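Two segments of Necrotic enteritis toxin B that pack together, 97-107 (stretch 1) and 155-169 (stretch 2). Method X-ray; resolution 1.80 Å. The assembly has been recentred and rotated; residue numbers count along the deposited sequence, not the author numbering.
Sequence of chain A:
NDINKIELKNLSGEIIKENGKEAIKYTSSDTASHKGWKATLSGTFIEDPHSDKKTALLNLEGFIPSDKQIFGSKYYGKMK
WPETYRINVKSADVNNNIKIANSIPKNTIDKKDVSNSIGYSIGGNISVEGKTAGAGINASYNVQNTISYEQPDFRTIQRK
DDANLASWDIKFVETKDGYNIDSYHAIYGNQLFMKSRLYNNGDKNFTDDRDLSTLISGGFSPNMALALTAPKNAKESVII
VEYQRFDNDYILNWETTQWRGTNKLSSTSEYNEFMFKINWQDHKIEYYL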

# COMPACT_ATOMS: atom_id res chain seq x y z
N ASN A 97 19.13 -2.84 -16.65
CA ASN A 97 18.79 -4.06 -17.38
C ASN A 97 17.60 -4.83 -16.82
O ASN A 97 16.96 -5.61 -17.53
CB ASN A 97 19.99 -5.01 -17.36
CG ASN A 97 21.04 -4.62 -18.36
OD1 ASN A 97 20.75 -3.91 -19.32
ND2 ASN A 97 22.27 -5.06 -18.13
N ILE A 98 17.32 -4.62 -15.54
CA ILE A 98 16.28 -5.37 -14.84
C ILE A 98 14.96 -4.60 -14.85
O ILE A 98 14.96 -3.37 -14.64
CB ILE A 98 16.78 -5.71 -13.43
CG1 ILE A 98 17.88 -6.78 -13.58
CG2 ILE A 98 15.63 -6.15 -12.51
CD1 ILE A 98 18.99 -6.72 -12.61
N LYS A 99 13.86 -5.30 -15.15
CA LYS A 99 12.56 -4.67 -15.39
C LYS A 99 11.45 -5.32 -14.56
O LYS A 99 11.45 -6.52 -14.34
CB LYS A 99 12.19 -4.79 -16.86
CG LYS A 99 13.13 -4.08 -17.83
CD LYS A 99 12.61 -4.24 -19.26
N ILE A 100 10.50 -4.52 -14.11
CA ILE A 100 9.27 -5.03 -13.57
C ILE A 100 8.43 -5.47 -14.77
O ILE A 100 8.02 -4.65 -15.60
CB ILE A 100 8.53 -3.98 -12.69
CG1 ILE A 100 9.45 -3.49 -11.56
CG2 ILE A 100 7.20 -4.57 -12.18
CD1 ILE A 100 8.95 -2.19 -10.84
N ALA A 101 8.21 -6.77 -14.87
CA ALA A 101 7.45 -7.31 -15.99
C ALA A 101 5.95 -7.13 -15.83
O ALA A 101 5.24 -6.91 -16.81
CB ALA A 101 7.79 -8.79 -16.20
N ASN A 102 5.47 -7.20 -14.59
CA ASN A 102 4.07 -7.01 -14.29
C ASN A 102 3.92 -6.93 -12.77
O ASN A 102 4.88 -7.19 -12.04
CB ASN A 102 3.20 -8.14 -14.84
CG ASN A 102 1.81 -7.63 -15.31
OD1 ASN A 102 1.25 -6.69 -14.73
ND2 ASN A 102 1.29 -8.23 -16.37
N SER A 103 2.74 -6.55 -12.33
CA SER A 103 2.53 -6.27 -10.91
C SER A 103 1.03 -6.32 -10.62
O SER A 103 0.21 -6.09 -11.52
CB SER A 103 3.12 -4.90 -10.55
OG SER A 103 2.44 -3.84 -11.21
N ILE A 104 0.69 -6.63 -9.38
CA ILE A 104 -0.71 -6.68 -8.94
C ILE A 104 -0.80 -5.93 -7.59
O ILE A 104 0.17 -5.89 -6.82
CB ILE A 104 -1.25 -8.14 -8.79
CG1 ILE A 104 -0.31 -8.99 -7.92
CG2 ILE A 104 -1.48 -8.80 -10.17
CD1 ILE A 104 -0.91 -10.30 -7.40
N PRO A 105 -1.97 -5.35 -7.28
CA PRO A 105 -3.20 -5.34 -8.07
C PRO A 105 -3.15 -4.34 -9.19
O PRO A 105 -2.27 -3.48 -9.21
CB PRO A 105 -4.27 -4.94 -7.03
CG PRO A 105 -3.54 -4.12 -6.02
CD PRO A 105 -2.11 -4.62 -6.01
N LYS A 106 -4.08 -4.46 -10.13
CA LYS A 106 -4.04 -3.61 -11.32
C LYS A 106 -5.26 -2.71 -11.42
O LYS A 106 -6.26 -2.94 -10.73
CB LYS A 106 -3.87 -4.44 -12.60
CG LYS A 106 -2.65 -5.39 -12.57
CD LYS A 106 -2.06 -5.69 -13.98
CE LYS A 106 -1.14 -4.58 -14.49
NZ LYS A 106 -0.07 -4.18 -13.49
N ASN A 107 -5.14 -1.70 -12.28
CA ASN A 107 -6.23 -0.77 -12.53
C ASN A 107 -6.78 -0.17 -11.24
O ASN A 107 -5.99 0.24 -10.36
CB ASN A 107 -7.29 -1.46 -13.41
CG ASN A 107 -6.70 -1.97 -14.71
OD1 ASN A 107 -6.69 -3.18 -14.98
ND2 ASN A 107 -6.18 -1.05 -15.52
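Stretch 2 155-169: RTIQRKDDANLASWD

Stretch 2 folds back on itself as a β-hairpin and lies against the single strand of stretch 1, residues 99-104. Its first strand enters from earlier in the chain, the chain turns at Ala163 and Asn164, and a second strand, 165-169, returns; backbone hydrogen bonds such as Ile157 N to Asp169 O (2.7 Å) and Asp169 N to Ile157 O (2.8 Å) tie the two arms together. The axis of the returning strand passes 8.5 Å from that of strand 99-104, their N-to-C directions 52° apart, so the backbones cross rather than pair along their length. Main-chain hydrogen bonds instead fasten the two ends of the contact. At the turn, Ile100 N donates to Ala163 O (2.7 Å, nearly linear), where the CA atoms of Ile100 and Ala163 are 4.8 Å apart; at the far end, Gln158 N donates to Asn107 O (2.8 Å).

Between these points side chains make most of the contact, some of them against main-chain atoms. Ile100 (m, t) points toward the hairpin, its CD1 reaching 3.7 Å from Leu165 N. Ser103 and Ala166 face each other, with Ser103 OG 3.9 Å from Ala166 CB, and Ser103 OG also accepts a hydrogen bond from Gln158 NE2 (2.8 Å). The extended Gln158 side chain uses its other amide atom as well: OE1 accepts from Lys106 NZ (3.0 Å), and a water links OE1 to Asn107 N. Lys106 curls back to make this bond, its NZ also donating to Ser103 O (2.8 Å) within its own stretch. Pro105, preceded by a cis peptide bond, packs beside Trp168, with Pro105 CD 3.9 Å from Trp168 CE2. Its carbonyl lies at the ring edge, near the ring plane, where Pro105 O accepts a nearly straight hydrogen bond from Trp168 NE1 (2.8 Å). Pro105 CG also approaches Thr156 CG2 at 4.0 Å.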

# COMPACT_ATOMS: atom_id res chain seq x y z
N ARG A 155 -10.39 3.00 -1.92
CA ARG A 155 -10.17 2.27 -3.17
C ARG A 155 -8.69 2.23 -3.49
O ARG A 155 -7.93 3.06 -2.99
CB ARG A 155 -10.93 2.94 -4.33
CG ARG A 155 -10.56 4.39 -4.55
CD ARG A 155 -11.05 4.91 -5.92
NE ARG A 155 -12.43 4.56 -6.18
CZ ARG A 155 -13.47 5.40 -6.04
NH1 ARG A 155 -13.27 6.66 -5.65
NH2 ARG A 155 -14.71 4.97 -6.29
N THR A 156 -8.29 1.27 -4.32
CA THR A 156 -6.91 1.15 -4.75
C THR A 156 -6.83 1.57 -6.22
O THR A 156 -7.60 1.09 -7.05
CB THR A 156 -6.42 -0.30 -4.65
OG1 THR A 156 -6.40 -0.67 -3.27
CG2 THR A 156 -5.00 -0.45 -5.27
N ILE A 157 -5.92 2.50 -6.51
CA ILE A 157 -5.70 2.97 -7.88
C ILE A 157 -4.25 2.67 -8.20
O ILE A 157 -3.35 3.22 -7.56
CB ILE A 157 -5.96 4.50 -8.00
CG1 ILE A 157 -7.40 4.82 -7.54
CG2 ILE A 157 -5.67 4.99 -9.44
CD1 ILE A 157 -7.61 6.27 -7.12
N GLN A 158 -4.00 1.79 -9.17
CA GLN A 158 -2.60 1.64 -9.61
C GLN A 158 -2.26 2.83 -10.50
O GLN A 158 -2.75 2.93 -11.63
CB GLN A 158 -2.32 0.31 -10.30
CG GLN A 158 -0.80 0.15 -10.59
CD GLN A 158 -0.40 -1.22 -11.11
OE1 GLN A 158 -1.03 -1.77 -12.01
NE2 GLN A 158 0.69 -1.77 -10.54
N ARG A 159 -1.46 3.75 -9.98
CA ARG A 159 -1.21 5.04 -10.64
C ARG A 159 0.00 5.00 -11.57
O ARG A 159 0.09 5.81 -12.50
CB ARG A 159 -1.06 6.15 -9.60
CG ARG A 159 -0.11 5.80 -8.46
CD ARG A 159 0.02 6.93 -7.45
NE ARG A 159 0.55 8.15 -8.07
CZ ARG A 159 1.84 8.41 -8.26
NH1 ARG A 159 2.78 7.55 -7.89
NH2 ARG A 159 2.21 9.55 -8.84
N LYS A 160 0.92 4.07 -11.32
CA LYS A 160 2.07 3.86 -12.21
C LYS A 160 2.35 2.37 -12.38
O LYS A 160 2.22 1.59 -11.44
CB LYS A 160 3.34 4.56 -11.67
CG LYS A 160 3.23 6.07 -11.49
CD LYS A 160 3.25 6.82 -12.82
CE LYS A 160 2.91 8.29 -12.61
NZ LYS A 160 3.00 9.05 -13.89
N ASP A 161 2.69 1.98 -13.61
CA ASP A 161 2.99 0.59 -13.90
C ASP A 161 3.96 0.54 -15.07
O ASP A 161 3.58 0.22 -16.21
CB ASP A 161 1.70 -0.20 -14.21
N ASP A 162 5.22 0.92 -14.82
CA ASP A 162 6.22 0.84 -15.87
C ASP A 162 7.41 -0.02 -15.45
O ASP A 162 7.38 -0.63 -14.38
CB ASP A 162 6.63 2.22 -16.40
CG ASP A 162 7.33 3.08 -15.38
OD1 ASP A 162 8.16 2.58 -14.60
OD2 ASP A 162 7.08 4.31 -15.39
N ALA A 163 8.45 -0.05 -16.28
CA ALA A 163 9.55 -1.00 -16.09
C ALA A 163 10.32 -0.85 -14.76
O ALA A 163 10.91 -1.82 -14.27
CB ALA A 163 10.52 -0.96 -17.31
N ASN A 164 10.30 0.36 -14.19
CA ASN A 164 11.06 0.61 -12.96
C ASN A 164 10.26 1.13 -11.78
O ASN A 164 10.83 1.37 -10.72
CB ASN A 164 12.26 1.54 -13.23
CG ASN A 164 13.23 0.97 -14.21
OD1 ASN A 164 13.06 1.12 -15.42
ND2 ASN A 164 14.26 0.30 -13.71
N LEU A 165 8.94 1.31 -11.97
CA LEU A 165 8.08 1.80 -10.89
C LEU A 165 6.69 1.20 -10.97
O LEU A 165 6.05 1.25 -12.02
CB LEU A 165 7.94 3.34 -10.94
CG LEU A 165 6.92 4.07 -10.04
CD1 LEU A 165 7.17 3.89 -8.51
CD2 LEU A 165 6.89 5.56 -10.40
N ALA A 166 6.23 0.63 -9.86
CA ALA A 166 4.84 0.26 -9.69
C ALA A 166 4.37 1.11 -8.52
O ALA A 166 5.04 1.18 -7.48
CB ALA A 166 4.71 -1.23 -9.34
N SER A 167 3.25 1.79 -8.69
CA SER A 167 2.77 2.68 -7.64
C SER A 167 1.26 2.57 -7.49
O SER A 167 0.56 2.42 -8.48
CB SER A 167 3.16 4.11 -7.95
OG SER A 167 2.66 4.98 -6.94
N TRP A 168 0.79 2.65 -6.25
CA TRP A 168 -0.62 2.50 -5.90
C TRP A 168 -1.03 3.58 -4.92
O TRP A 168 -0.31 3.83 -3.95
CB TRP A 168 -0.87 1.17 -5.23
CG TRP A 168 -0.60 -0.04 -6.07
CD1 TRP A 168 -1.48 -0.69 -6.89
CD2 TRP A 168 0.65 -0.75 -6.17
NE1 TRP A 168 -0.86 -1.77 -7.50
CE2 TRP A 168 0.45 -1.82 -7.08
CE3 TRP A 168 1.92 -0.57 -5.58
CZ2 TRP A 168 1.46 -2.75 -7.39
CZ3 TRP A 168 2.93 -1.48 -5.92
CH2 TRP A 168 2.70 -2.55 -6.80
N ASP A 169 -2.17 4.21 -5.17
CA ASP A 169 -2.82 5.05 -4.17
C ASP A 169 -3.99 4.29 -3.60
O ASP A 169 -4.83 3.78 -4.34
CB ASP A 169 -3.31 6.36 -4.79
CG ASP A 169 -2.23 7.38 -4.90
OD1 ASP A 169 -1.11 7.15 -4.39
OD2 ASP A 169 -2.49 8.44 -5.51
O HOH W 1 16.21 -0.86 -15.32
O HOH W 2 -2.77 -0.91 -13.85